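Side-chain contacts in cysteine desulfurase (Thermococcus onnurineus, PDB 5B89), which probably transfers sulfur from L-cysteine to an acceptor, releasing L-alanine, with pyridoxal 5'-phosphate as its cofactor: residues M21-D26 / E313-K318; R302-I307 / S393-N398; K318-T323 / K341-V346; A361-D364 / M369-S372. All coordinates share one frame; numbering follows the deposited sequence.

Interaction 1 of 4, residues M21-D26 / E313-K318; sequences MRIPED and ERQEHK
Gln315 holds its amide nitrogen, NE2, between two neighbours: it makes a hydrogen bond to the backbone O of Asn398, and Pro24 lays its ring beside it, with CG and CD both 4.0 Å from NE2. The proline ring and the glutamine chain meet at about a right angle. Ile23 takes the rest of the glutamine. The CG2 methyl of Ile23 rests along the chain, 3.9 Å from both CG and CD of Gln315, and the two side chains run past one another in opposite directions. Gln315 leaves the helix with CG anti to its backbone N (chi1 176°) and then bends at chi2 (71°), which brings the amide round to the loop. A glutamine suits the place because its aliphatic part serves the isoleucine and its amide a buried carbonyl; were an alanine here, Asn398 O would probably lose this donor and a gap would open beside Ile23 CG2 and the proline ring.

The loop that presents Ile23 and Pro24 turns through a cis peptide bond before Pro24 and is tied at its ends. Arg22 N reaches Asp26 OD2 at 2.9 Å in an almost straight bond (179°), from above the carboxylate plane, while Arg22 NH1 forms a salt bridge with Asp26 OD1, 3.1 Å away.

In this member of the class-V aminotransferase family the contact packs the N-terminal arm, just ahead of helix 25-28, against helix 309-329. Ile23 also touches Ile307 of helix 291-307 and Val396 in the loop between strand 389-393 and helix 400-415.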
loop_
_atom_site.group_PDB
_atom_site.type_symbol
_atom_site.label_atom_id
_atom_site.label_comp_id
_atom_site.label_asym_id
_atom_site.label_seq_id
_atom_site.Cartn_x
_atom_site.Cartn_y
_atom_site.Cartn_z
ATOM N N MET B 21 13.876 24.366 19.889
ATOM C CA MET B 21 14.240 23.025 20.269
ATOM C C MET B 21 15.718 22.777 20.334
ATOM O O MET B 21 16.450 23.326 19.589
ATOM C CB MET B 21 13.795 22.053 19.165
ATOM C CG MET B 21 12.354 21.639 19.089
ATOM S SD MET B 21 11.953 20.750 17.557
ATOM C CE MET B 21 13.470 19.997 17.270
ATOM N N ARG B 22 16.106 21.878 21.200
ATOM C CA ARG B 22 17.456 21.461 21.277
ATOM C C ARG B 22 17.596 20.263 20.315
ATOM O O ARG B 22 16.912 19.309 20.465
ATOM C CB ARG B 22 17.821 20.987 22.671
ATOM C CG ARG B 22 17.785 22.016 23.740
ATOM C CD ARG B 22 18.591 21.554 24.936
ATOM N NE ARG B 22 18.238 20.237 25.447
ATOM C CZ ARG B 22 17.025 19.889 25.861
ATOM N NH1 ARG B 22 16.040 20.777 25.804
ATOM N NH2 ARG B 22 16.795 18.681 26.332
ATOM N N ILE B 23 18.470 20.353 19.339
ATOM C CA ILE B 23 18.719 19.262 18.399
ATOM C C ILE B 23 20.066 18.704 18.757
ATOM O O ILE B 23 20.991 19.436 18.869
ATOM C CB ILE B 23 18.877 19.837 16.984
ATOM C CG1 ILE B 23 17.595 20.467 16.524
ATOM C CG2 ILE B 23 19.411 18.813 15.992
ATOM C CD1 ILE B 23 16.417 19.580 16.636
ATOM N N PRO B 24 20.269 17.349 18.957
ATOM C CA PRO B 24 19.165 16.410 18.715
ATOM C C PRO B 24 18.281 15.962 19.894
ATOM O O PRO B 24 17.334 15.214 19.740
ATOM C CB PRO B 24 19.929 15.195 18.223
ATOM C CG PRO B 24 21.147 15.158 19.037
ATOM C CD PRO B 24 21.544 16.539 19.240
ATOM N N GLU B 25 18.633 16.419 21.071
ATOM C CA GLU B 25 17.964 15.990 22.280
ATOM C C GLU B 25 16.477 15.995 22.325
ATOM O O GLU B 25 15.912 15.066 22.776
ATOM C CB GLU B 25 18.513 16.790 23.474
ATOM C CG GLU B 25 19.990 16.527 23.697
ATOM C CD GLU B 25 20.925 17.523 22.999
ATOM O OE1 GLU B 25 22.113 17.535 23.375
ATOM O OE2 GLU B 25 20.501 18.249 22.152
ATOM N N ASP B 26 15.851 17.054 21.870
ATOM C CA ASP B 26 14.385 17.164 21.977
ATOM C C ASP B 26 13.660 16.277 20.922
ATOM O O ASP B 26 12.458 16.013 21.082
ATOM C CB ASP B 26 13.900 18.598 21.808
ATOM C CG ASP B 26 14.160 19.420 23.066
ATOM O OD1 ASP B 26 14.400 18.781 24.123
ATOM O OD2 ASP B 26 14.180 20.668 23.005
ATOM N N GLU B 313 19.006 19.398 7.918
ATOM C CA GLU B 313 20.179 19.381 6.968
ATOM C C GLU B 313 21.496 19.740 7.684
ATOM O O GLU B 313 22.507 19.086 7.513
ATOM C CB GLU B 313 19.976 20.379 5.824
ATOM C CG GLU B 313 18.747 20.165 4.993
ATOM C CD GLU B 313 18.517 21.195 3.889
ATOM O OE1 GLU B 313 19.537 21.431 3.236
ATOM O OE2 GLU B 313 17.328 21.653 3.643
ATOM N N ARG B 314 21.406 20.726 8.564
ATOM C CA ARG B 314 22.599 21.171 9.340
ATOM C C ARG B 314 23.118 20.106 10.287
ATOM O O ARG B 314 24.343 19.833 10.345
ATOM C CB ARG B 314 22.306 22.454 10.058
ATOM C CG ARG B 314 22.253 23.541 8.973
ATOM C CD ARG B 314 22.245 24.990 9.490
ATOM N NE ARG B 314 21.009 25.399 10.193
ATOM C CZ ARG B 314 19.886 25.785 9.596
ATOM N NH1 ARG B 314 19.801 25.896 8.247
ATOM N NH2 ARG B 314 18.849 26.122 10.375
ATOM N N GLN B 315 22.202 19.427 11.009
ATOM C CA GLN B 315 22.625 18.407 11.874
ATOM C C GLN B 315 23.281 17.283 11.149
ATOM O O GLN B 315 24.267 16.713 11.499
ATOM C CB GLN B 315 21.442 17.921 12.758
ATOM C CG GLN B 315 21.752 16.754 13.658
ATOM C CD GLN B 315 22.680 17.045 14.852
ATOM O OE1 GLN B 315 23.158 18.201 14.979
ATOM N NE2 GLN B 315 22.992 16.063 15.594
ATOM N N GLU B 316 22.631 16.838 10.041
ATOM C CA GLU B 316 23.173 15.772 9.231
ATOM C C GLU B 316 24.566 16.089 8.674
ATOM O O GLU B 316 25.394 15.174 8.665
ATOM C CB GLU B 316 22.151 15.355 8.123
ATOM C CG GLU B 316 20.911 14.626 8.728
ATOM C CD GLU B 316 19.984 14.105 7.681
ATOM O OE1 GLU B 316 18.817 13.899 7.946
ATOM O OE2 GLU B 316 20.420 13.798 6.596
ATOM N N HIS B 317 24.766 17.319 8.255
ATOM C CA HIS B 317 26.047 17.686 7.735
ATOM C C HIS B 317 27.131 17.543 8.819
ATOM O O HIS B 317 28.152 17.097 8.544
ATOM C CB HIS B 317 25.983 19.115 7.249
ATOM C CG HIS B 317 27.316 19.644 6.905
ATOM N ND1 HIS B 317 27.979 20.563 7.674
ATOM C CD2 HIS B 317 28.165 19.267 5.944
ATOM C CE1 HIS B 317 29.172 20.763 7.161
ATOM N NE2 HIS B 317 29.310 19.993 6.115
ATOM N N LYS B 318 26.823 17.946 10.032
ATOM C CA LYS B 318 27.790 17.819 11.121
ATOM C C LYS B 318 28.155 16.375 11.322
ATOM O O LYS B 318 29.271 16.050 11.551
ATOM C CB LYS B 318 27.265 18.394 12.444
ATOM C CG LYS B 318 27.047 19.883 12.514
ATOM C CD LYS B 318 26.507 20.304 13.861
ATOM C CE LYS B 318 25.988 21.713 13.844
ATOM N NZ LYS B 318 25.311 22.164 15.092
#

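Interaction 2 of 4, residues R302-I307 / S393-N398; sequences RYIERI and SFHVYN
Val396 and Ile307 bury the most surface here, followed by Ile304, and their meeting joins the C-terminal end of helix 291-307 to a type I beta turn, His395 to Asn398, that links strand 389-393 to helix 400-415 in the fold of the class-V aminotransferase family. Branched aliphatic side chains suit such a buried seam, since each offers two methyl groups without a polar atom to satisfy. Ile307 and Val396 lie alongside with their chains pointing opposite ways and meet by pairs of methyls: Ile307 CD1 lies 4.0 Å from Val396 CG1, and Ile307 CG2 lies 4.1 Å from Val396 CG2. In Val396, CG1 stands between the backbone N and the carbonyl carbon (chi1 71°), leaving CG2 anti to N, which turns both methyls to the helix.

One helical turn earlier, Ile304 reaches across with its terminal methyl. CD1 comes 4.0 Å from NE2 of His395 and approaches the imidazole obliquely. The same imidazole meets the ring of His217, with the planes at about 35°, and touches Glu316 of helix 309-329. His395 lies outside the shell that touches the cofactor: its side chain is about 8 Å from that of Gln213 and about 13 Å from the bound pyridoxal phosphate.

Within the turn, Tyr397 sets one ring face against His395, whose CB stands 3.5 Å above the ring plane toward its rim. The turn is closed by a reciprocal pair: Asn398 N donates to His395 O at 3.1 Å, and His395 N returns a bond to Asn398 OD1 at 2.9 Å and 155°.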
loop_
_atom_site.group_PDB
_atom_site.type_symbol
_atom_site.label_atom_id
_atom_site.label_comp_id
_atom_site.label_asym_id
_atom_site.label_seq_id
_atom_site.Cartn_x
_atom_site.Cartn_y
_atom_site.Cartn_z
ATOM N N ARG B 302 4.200 17.054 9.837
ATOM C CA ARG B 302 4.096 18.106 10.826
ATOM C C ARG B 302 5.219 18.089 11.875
ATOM O O ARG B 302 5.660 19.122 12.336
ATOM C CB ARG B 302 2.743 18.038 11.513
ATOM C CG ARG B 302 1.634 18.518 10.635
ATOM C CD ARG B 302 1.721 20.034 10.432
ATOM N NE ARG B 302 0.442 20.582 10.042
ATOM C CZ ARG B 302 0.260 21.325 8.992
ATOM N NH1 ARG B 302 1.301 21.572 8.205
ATOM N NH2 ARG B 302 -0.946 21.797 8.714
ATOM N N TYR B 303 5.677 16.910 12.237
ATOM C CA TYR B 303 6.756 16.782 13.172
ATOM C C TYR B 303 8.060 17.342 12.543
ATOM O O TYR B 303 8.800 18.012 13.178
ATOM C CB TYR B 303 6.880 15.298 13.586
ATOM C CG TYR B 303 7.784 15.003 14.714
ATOM C CD1 TYR B 303 7.340 15.073 16.005
ATOM C CD2 TYR B 303 9.056 14.601 14.491
ATOM C CE1 TYR B 303 8.189 14.797 17.043
ATOM C CE2 TYR B 303 9.902 14.338 15.504
ATOM C CZ TYR B 303 9.470 14.453 16.793
ATOM O OH TYR B 303 10.368 14.195 17.762
ATOM N N ILE B 304 8.270 17.017 11.296
ATOM C CA ILE B 304 9.445 17.475 10.572
ATOM C C ILE B 304 9.392 19.013 10.449
ATOM O O ILE B 304 10.378 19.654 10.547
ATOM C CB ILE B 304 9.492 16.842 9.139
ATOM C CG1 ILE B 304 9.917 15.374 9.133
ATOM C CG2 ILE B 304 10.418 17.592 8.191
ATOM C CD1 ILE B 304 11.271 15.042 9.681
ATOM N N GLU B 305 8.215 19.545 10.238
ATOM C CA GLU B 305 8.022 21.062 10.065
ATOM C C GLU B 305 8.316 21.720 11.390
ATOM O O GLU B 305 8.929 22.874 11.350
ATOM C CB GLU B 305 6.624 21.365 9.527
ATOM C CG GLU B 305 6.525 20.933 8.072
ATOM C CD GLU B 305 5.124 20.999 7.456
ATOM O OE1 GLU B 305 5.043 20.893 6.161
ATOM O OE2 GLU B 305 4.172 21.019 8.280
ATOM N N ARG B 306 8.083 21.131 12.514
ATOM C CA ARG B 306 8.355 21.741 13.809
ATOM C C ARG B 306 9.840 21.804 14.024
ATOM O O ARG B 306 10.389 22.788 14.608
ATOM C CB ARG B 306 7.671 20.902 14.933
ATOM C CG ARG B 306 7.661 21.452 16.309
ATOM C CD ARG B 306 6.755 20.571 17.254
ATOM N NE ARG B 306 7.231 20.672 18.634
ATOM C CZ ARG B 306 8.018 19.780 19.254
ATOM N NH1 ARG B 306 8.460 18.623 18.683
ATOM N NH2 ARG B 306 8.385 20.037 20.500
ATOM N N ILE B 307 10.619 20.825 13.580
ATOM C CA ILE B 307 12.022 20.802 13.684
ATOM C C ILE B 307 12.585 21.769 12.652
ATOM O O ILE B 307 13.477 22.570 13.001
ATOM C CB ILE B 307 12.583 19.430 13.425
ATOM C CG1 ILE B 307 12.024 18.441 14.447
ATOM C CG2 ILE B 307 14.097 19.451 13.334
ATOM C CD1 ILE B 307 12.210 17.019 13.979
ATOM N N SER B 393 23.873 5.829 7.869
ATOM C CA SER B 393 23.026 6.888 7.390
ATOM C C SER B 393 22.265 7.470 8.559
ATOM O O SER B 393 21.895 6.794 9.477
ATOM C CB SER B 393 22.089 6.393 6.310
ATOM O OG SER B 393 21.391 5.326 6.765
ATOM N N PHE B 394 22.057 8.759 8.464
ATOM C CA PHE B 394 21.553 9.560 9.537
ATOM C C PHE B 394 20.240 10.301 9.399
ATOM O O PHE B 394 19.744 10.465 8.339
ATOM C CB PHE B 394 22.610 10.655 9.794
ATOM C CG PHE B 394 24.034 10.159 9.923
ATOM C CD1 PHE B 394 24.418 9.328 10.936
ATOM C CD2 PHE B 394 25.007 10.611 9.044
ATOM C CE1 PHE B 394 25.728 8.907 11.042
ATOM C CE2 PHE B 394 26.302 10.190 9.143
ATOM C CZ PHE B 394 26.664 9.341 10.146
ATOM N N HIS B 395 19.761 10.757 10.549
ATOM C CA HIS B 395 18.639 11.648 10.661
ATOM C C HIS B 395 18.965 12.657 11.790
ATOM O O HIS B 395 19.930 12.552 12.430
ATOM C CB HIS B 395 17.250 10.993 10.820
ATOM C CG HIS B 395 16.162 11.787 10.176
ATOM N ND1 HIS B 395 15.060 11.243 9.550
ATOM C CD2 HIS B 395 16.042 13.115 10.049
ATOM C CE1 HIS B 395 14.337 12.221 9.036
ATOM N NE2 HIS B 395 14.929 13.355 9.311
ATOM N N VAL B 396 18.081 13.612 11.955
ATOM C CA VAL B 396 18.220 14.702 12.908
ATOM C C VAL B 396 18.366 14.285 14.353
ATOM O O VAL B 396 18.892 15.009 15.129
ATOM C CB VAL B 396 17.110 15.768 12.701
ATOM C CG1 VAL B 396 15.760 15.259 13.142
ATOM C CG2 VAL B 396 17.457 17.084 13.390
ATOM N N TYR B 397 17.881 13.106 14.670
ATOM C CA TYR B 397 17.967 12.547 16.012
ATOM C C TYR B 397 19.291 11.872 16.337
ATOM O O TYR B 397 19.529 11.569 17.418
ATOM C CB TYR B 397 16.785 11.596 16.328
ATOM C CG TYR B 397 16.440 10.609 15.247
ATOM C CD1 TYR B 397 17.209 9.531 14.993
ATOM C CD2 TYR B 397 15.328 10.794 14.497
ATOM C CE1 TYR B 397 16.875 8.648 14.006
ATOM C CE2 TYR B 397 14.986 9.936 13.499
ATOM C CZ TYR B 397 15.762 8.880 13.268
ATOM O OH TYR B 397 15.378 8.071 12.239
ATOM N N ASN B 398 20.117 11.628 15.358
ATOM C CA ASN B 398 21.447 11.133 15.538
ATOM C C ASN B 398 22.375 12.257 16.036
ATOM O O ASN B 398 22.156 13.387 15.843
ATOM C CB ASN B 398 22.024 10.440 14.322
ATOM C CG ASN B 398 21.290 9.213 13.928
ATOM O OD1 ASN B 398 20.816 9.145 12.761
ATOM N ND2 ASN B 398 21.159 8.226 14.832
#

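Interaction 3 of 4, residues K318-T323 / K341-V346; sequences KLVKRT and KKHAGV
Val320 carries the apolar side of this contact with both of its methyls, pushed from helix 309-329 into the loop 341-346. CG2 lies on the loop backbone, 3.6 Å from Gly345 CA and 3.4 Å from Ala344 O. CG1, anti to the backbone N (chi1 173°), approaches the imidazole of His343 obliquely, 4.2 Å from ND1. Valine fits because its fork spans ring and backbone at once, and glycine fits because it offers a bare CA to the methyl.

The hydrogen bonds lie within the loop and within the helix. Ala344 O accepts twice: from Val346 N at 2.8 Å and from His343 ND1 at 3.1 Å, the latter nearly straight (172°), with the oxygen in the plane of the imidazole. This bond, with a weak one from NE2 to Tyr335 O, holds the ring's rotation beside Val320. With a leucine in place of His343, Ala344 O would probably be left with Val346 N but without its second donor, and the loop would lose a brace next to Val320. On the helix, Thr323 OG1 turns back to Leu319 O at 2.8 Å.

Gly345 is the centre of an inverse gamma turn, which delivers the chain into strand 346-349 at the border of a four-stranded mixed sheet. Val346 at its start comes within about 5 Å of Gln213, a residue that binds pyridoxal phosphate, side chain to side chain.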
loop_
_atom_site.group_PDB
_atom_site.type_symbol
_atom_site.label_atom_id
_atom_site.label_comp_id
_atom_site.label_asym_id
_atom_site.label_seq_id
_atom_site.Cartn_x
_atom_site.Cartn_y
_atom_site.Cartn_z
ATOM N N LYS B 318 26.823 17.946 10.032
ATOM C CA LYS B 318 27.790 17.819 11.121
ATOM C C LYS B 318 28.155 16.375 11.322
ATOM O O LYS B 318 29.271 16.050 11.551
ATOM C CB LYS B 318 27.265 18.394 12.444
ATOM C CG LYS B 318 27.047 19.883 12.514
ATOM C CD LYS B 318 26.507 20.304 13.861
ATOM C CE LYS B 318 25.988 21.713 13.844
ATOM N NZ LYS B 318 25.311 22.164 15.092
ATOM N N LEU B 319 27.156 15.506 11.258
ATOM C CA LEU B 319 27.446 14.106 11.415
ATOM C C LEU B 319 28.285 13.478 10.339
ATOM O O LEU B 319 29.227 12.782 10.537
ATOM C CB LEU B 319 26.087 13.306 11.605
ATOM C CG LEU B 319 25.167 13.786 12.664
ATOM C CD1 LEU B 319 23.793 13.082 12.521
ATOM C CD2 LEU B 319 25.766 13.462 14.054
ATOM N N VAL B 320 27.996 13.836 9.048
ATOM C CA VAL B 320 28.810 13.390 7.918
ATOM C C VAL B 320 30.253 13.925 7.980
ATOM O O VAL B 320 31.155 13.190 7.654
ATOM C CB VAL B 320 28.085 13.848 6.613
ATOM C CG1 VAL B 320 28.917 13.584 5.445
ATOM C CG2 VAL B 320 26.731 13.121 6.474
ATOM N N LYS B 321 30.370 15.180 8.323
ATOM C CA LYS B 321 31.672 15.822 8.414
ATOM C C LYS B 321 32.554 15.098 9.437
ATOM O O LYS B 321 33.662 14.755 9.123
ATOM C CB LYS B 321 31.524 17.296 8.741
ATOM C CG LYS B 321 32.816 18.102 8.606
ATOM C CD LYS B 321 32.624 19.548 8.949
ATOM C CE LYS B 321 33.946 20.258 8.669
ATOM N NZ LYS B 321 34.999 20.027 9.665
ATOM N N ARG B 322 32.022 14.830 10.628
ATOM C CA ARG B 322 32.832 14.111 11.610
ATOM C C ARG B 322 33.079 12.652 11.246
ATOM O O ARG B 322 34.130 12.176 11.427
ATOM C CB ARG B 322 32.280 14.281 13.014
ATOM C CG ARG B 322 33.072 13.535 14.074
ATOM C CD ARG B 322 34.491 14.083 14.177
ATOM N NE ARG B 322 35.171 13.343 15.221
ATOM C CZ ARG B 322 36.319 12.744 15.095
ATOM N NH1 ARG B 322 36.988 12.834 14.000
ATOM N NH2 ARG B 322 36.802 12.034 16.091
ATOM N N THR B 323 32.076 11.963 10.699
ATOM C CA THR B 323 32.255 10.623 10.291
ATOM C C THR B 323 33.348 10.445 9.265
ATOM O O THR B 323 34.196 9.598 9.394
ATOM C CB THR B 323 30.904 9.929 9.757
ATOM O OG1 THR B 323 29.950 10.045 10.845
ATOM C CG2 THR B 323 31.108 8.575 9.389
ATOM N N LYS B 341 29.039 19.721 0.621
ATOM C CA LYS B 341 27.784 20.407 0.265
ATOM C C LYS B 341 26.925 19.584 -0.708
ATOM O O LYS B 341 25.712 19.907 -0.801
ATOM C CB LYS B 341 28.133 21.776 -0.379
ATOM C CG LYS B 341 28.707 22.785 0.639
ATOM C CD LYS B 341 28.610 24.197 0.261
ATOM C CE LYS B 341 29.312 25.052 1.324
ATOM N NZ LYS B 341 28.681 25.117 2.697
ATOM N N LYS B 342 27.520 18.620 -1.383
ATOM C CA LYS B 342 26.829 17.733 -2.312
ATOM C C LYS B 342 26.693 16.281 -1.744
ATOM O O LYS B 342 26.493 15.313 -2.508
ATOM C CB LYS B 342 27.697 17.611 -3.679
ATOM C CG LYS B 342 27.633 18.758 -4.663
ATOM C CD LYS B 342 28.025 18.148 -6.014
ATOM C CE LYS B 342 27.088 17.027 -6.587
ATOM N NZ LYS B 342 27.454 16.572 -7.968
ATOM N N HIS B 343 26.871 16.097 -0.417
ATOM C CA HIS B 343 26.849 14.787 0.196
ATOM C C HIS B 343 25.771 14.784 1.291
ATOM O O HIS B 343 25.818 15.542 2.270
ATOM C CB HIS B 343 28.231 14.521 0.864
ATOM C CG HIS B 343 28.575 13.087 1.024
ATOM N ND1 HIS B 343 27.807 12.124 1.701
ATOM C CD2 HIS B 343 29.633 12.374 0.533
ATOM C CE1 HIS B 343 28.402 10.930 1.635
ATOM N NE2 HIS B 343 29.481 11.069 0.899
ATOM N N ALA B 344 24.804 13.916 1.104
ATOM C CA ALA B 344 23.720 13.806 2.031
ATOM C C ALA B 344 24.115 13.009 3.256
ATOM O O ALA B 344 25.224 12.686 3.403
ATOM C CB ALA B 344 22.534 13.187 1.345
ATOM N N GLY B 345 23.164 12.738 4.127
ATOM C CA GLY B 345 23.437 12.034 5.363
ATOM C C GLY B 345 23.602 10.558 5.247
ATOM O O GLY B 345 22.953 9.820 5.896
ATOM N N VAL B 346 24.476 10.170 4.357
ATOM C CA VAL B 346 24.763 8.813 4.011
ATOM C C VAL B 346 26.264 8.652 3.828
ATOM O O VAL B 346 26.812 9.374 3.052
ATOM C CB VAL B 346 24.123 8.450 2.654
ATOM C CG1 VAL B 346 24.410 7.019 2.275
ATOM C CG2 VAL B 346 22.611 8.690 2.693
#

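Interaction 4 of 4, residues A361-D364 / M369-S372; sequences AILD and MVRS
Leu363 and Val370 form the apolar half of a contact between helix 356-365 and strand 368-373, the second half of a split beta-alpha-beta unit: strands 346-349 and 368-373 run parallel with strand 389-393 between them, and the helix makes the connection. Leu363 CD1 touches Val370 CG2 at 3.7 Å, the two side chains meeting at a slant. Val370 holds CG2 between its backbone N and carbonyl carbon, the branch that faces the leucine. Both residues are wholly apolar and branched, so each can fill the space between helix and sheet with methyl groups and no polar atom to satisfy. Leu363 extends the same core to Phe406, Val409 and Met410 of helix 400-415, and Val370 extends it to Val390 and Ala392 of the adjoining strand.

The other half is a close, non-bonded contact of a methionine with a carboxylate. Asp364 and Met369 are the closest residues of the two segments, their CA atoms 5.7 Å apart, as expected where a helix passes into a strand through a short link. Met369 sets out with its CB pointing away from the helix, but bends at chi2 (-67°) and again at chi3 (95°), which carries its end back to Asp364. An unbranched, flexible methionine can double back in this way.

The carboxylate faces the dimer interface: Asp364 OD1 accepts a hydrogen bond from Arg73 N of the second subunit, and His72 of that subunit packs on both Asp364 and Met369. The methionine methyl packs closely on the same oxygen, Met369 CE 3.2 Å from Asp364 OD1, with the sulfur, SD, standing 3.9 Å from it.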
loop_
_atom_site.group_PDB
_atom_site.type_symbol
_atom_site.label_atom_id
_atom_site.label_comp_id
_atom_site.label_asym_id
_atom_site.label_seq_id
_atom_site.Cartn_x
_atom_site.Cartn_y
_atom_site.Cartn_z
ATOM N N ALA B 361 28.121 -6.829 11.242
ATOM C CA ALA B 361 27.894 -7.714 12.390
ATOM C C ALA B 361 28.707 -7.277 13.613
ATOM O O ALA B 361 28.146 -7.252 14.685
ATOM C CB ALA B 361 28.259 -9.129 12.030
ATOM N N ILE B 362 29.962 -6.821 13.394
ATOM C CA ILE B 362 30.739 -6.276 14.520
ATOM C C ILE B 362 30.108 -5.035 15.122
ATOM O O ILE B 362 29.959 -4.832 16.318
ATOM C CB ILE B 362 32.184 -6.078 14.142
ATOM C CG1 ILE B 362 32.861 -7.409 13.912
ATOM C CG2 ILE B 362 32.945 -5.281 15.213
ATOM C CD1 ILE B 362 34.059 -7.259 13.058
ATOM N N LEU B 363 29.570 -4.169 14.234
ATOM C CA LEU B 363 28.891 -3.025 14.677
ATOM C C LEU B 363 27.645 -3.341 15.459
ATOM O O LEU B 363 27.366 -2.721 16.500
ATOM C CB LEU B 363 28.623 -2.021 13.510
ATOM C CG LEU B 363 29.926 -1.336 12.997
ATOM C CD1 LEU B 363 29.817 -0.710 11.607
ATOM C CD2 LEU B 363 30.403 -0.281 13.987
ATOM N N ASP B 364 26.896 -4.291 14.949
ATOM C CA ASP B 364 25.716 -4.782 15.632
ATOM C C ASP B 364 26.009 -5.339 17.071
ATOM O O ASP B 364 25.258 -5.037 17.964
ATOM C CB ASP B 364 24.956 -5.806 14.808
ATOM C CG ASP B 364 23.706 -6.291 15.493
ATOM O OD1 ASP B 364 22.713 -5.583 15.857
ATOM O OD2 ASP B 364 23.802 -7.515 15.880
ATOM N N MET B 369 23.624 0.088 14.404
ATOM C CA MET B 369 22.815 -0.450 13.314
ATOM C C MET B 369 23.218 0.240 12.027
ATOM O O MET B 369 22.981 1.424 11.868
ATOM C CB MET B 369 21.322 -0.208 13.606
ATOM C CG MET B 369 20.718 -0.528 14.960
ATOM S SD MET B 369 20.633 -2.277 15.480
ATOM C CE MET B 369 22.147 -2.501 16.475
ATOM N N VAL B 370 23.855 -0.583 11.204
ATOM C CA VAL B 370 24.189 -0.159 9.859
ATOM C C VAL B 370 23.729 -1.199 8.862
ATOM O O VAL B 370 23.419 -2.326 9.183
ATOM C CB VAL B 370 25.712 0.114 9.682
ATOM C CG1 VAL B 370 26.215 1.258 10.495
ATOM C CG2 VAL B 370 26.559 -1.131 9.870
ATOM N N ARG B 371 23.698 -0.805 7.561
ATOM C CA ARG B 371 23.334 -1.779 6.522
ATOM C C ARG B 371 24.561 -2.102 5.681
ATOM O O ARG B 371 25.526 -1.373 5.615
ATOM C CB ARG B 371 22.155 -1.254 5.684
ATOM C CG ARG B 371 21.407 -2.444 5.058
ATOM C CD ARG B 371 19.936 -2.251 4.796
ATOM N NE ARG B 371 19.020 -2.296 5.923
ATOM C CZ ARG B 371 18.147 -3.259 6.219
ATOM N NH1 ARG B 371 18.081 -4.402 5.544
ATOM N NH2 ARG B 371 17.324 -3.050 7.202
ATOM N N SER B 372 24.540 -3.309 5.160
ATOM C CA SER B 372 25.624 -3.797 4.340
ATOM C C SER B 372 25.071 -4.456 3.080
ATOM O O SER B 372 23.990 -4.954 3.090
ATOM C CB SER B 372 26.506 -4.774 5.158
ATOM O OG SER B 372 25.700 -5.782 5.755
#

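In the fold
Interactions 1, 2 and 3 form one continuous patch, whereas interaction 4 lies apart, its centre 19 to 23 Å from theirs. Interactions 1 and 3 share Lys318 and helix 309-329. Interaction 2 is joined to both: the Gln315 amide of interaction 1 bonds to Asn398 O of interaction 2 (NE2 to O, 2.8 Å), and Phe394 N lies 2.9 Å from Gly345 O of interaction 3. Along the chain, interactions 3 and 4 are both nested inside the loop closed by interaction 2. Interaction 3 comes nearest the active site, with the Val346 side chain about 8 Å from the bound pyridoxal phosphate and from the alanine; the side chain of Val370 in interaction 4 is about 11 Å from that alanine.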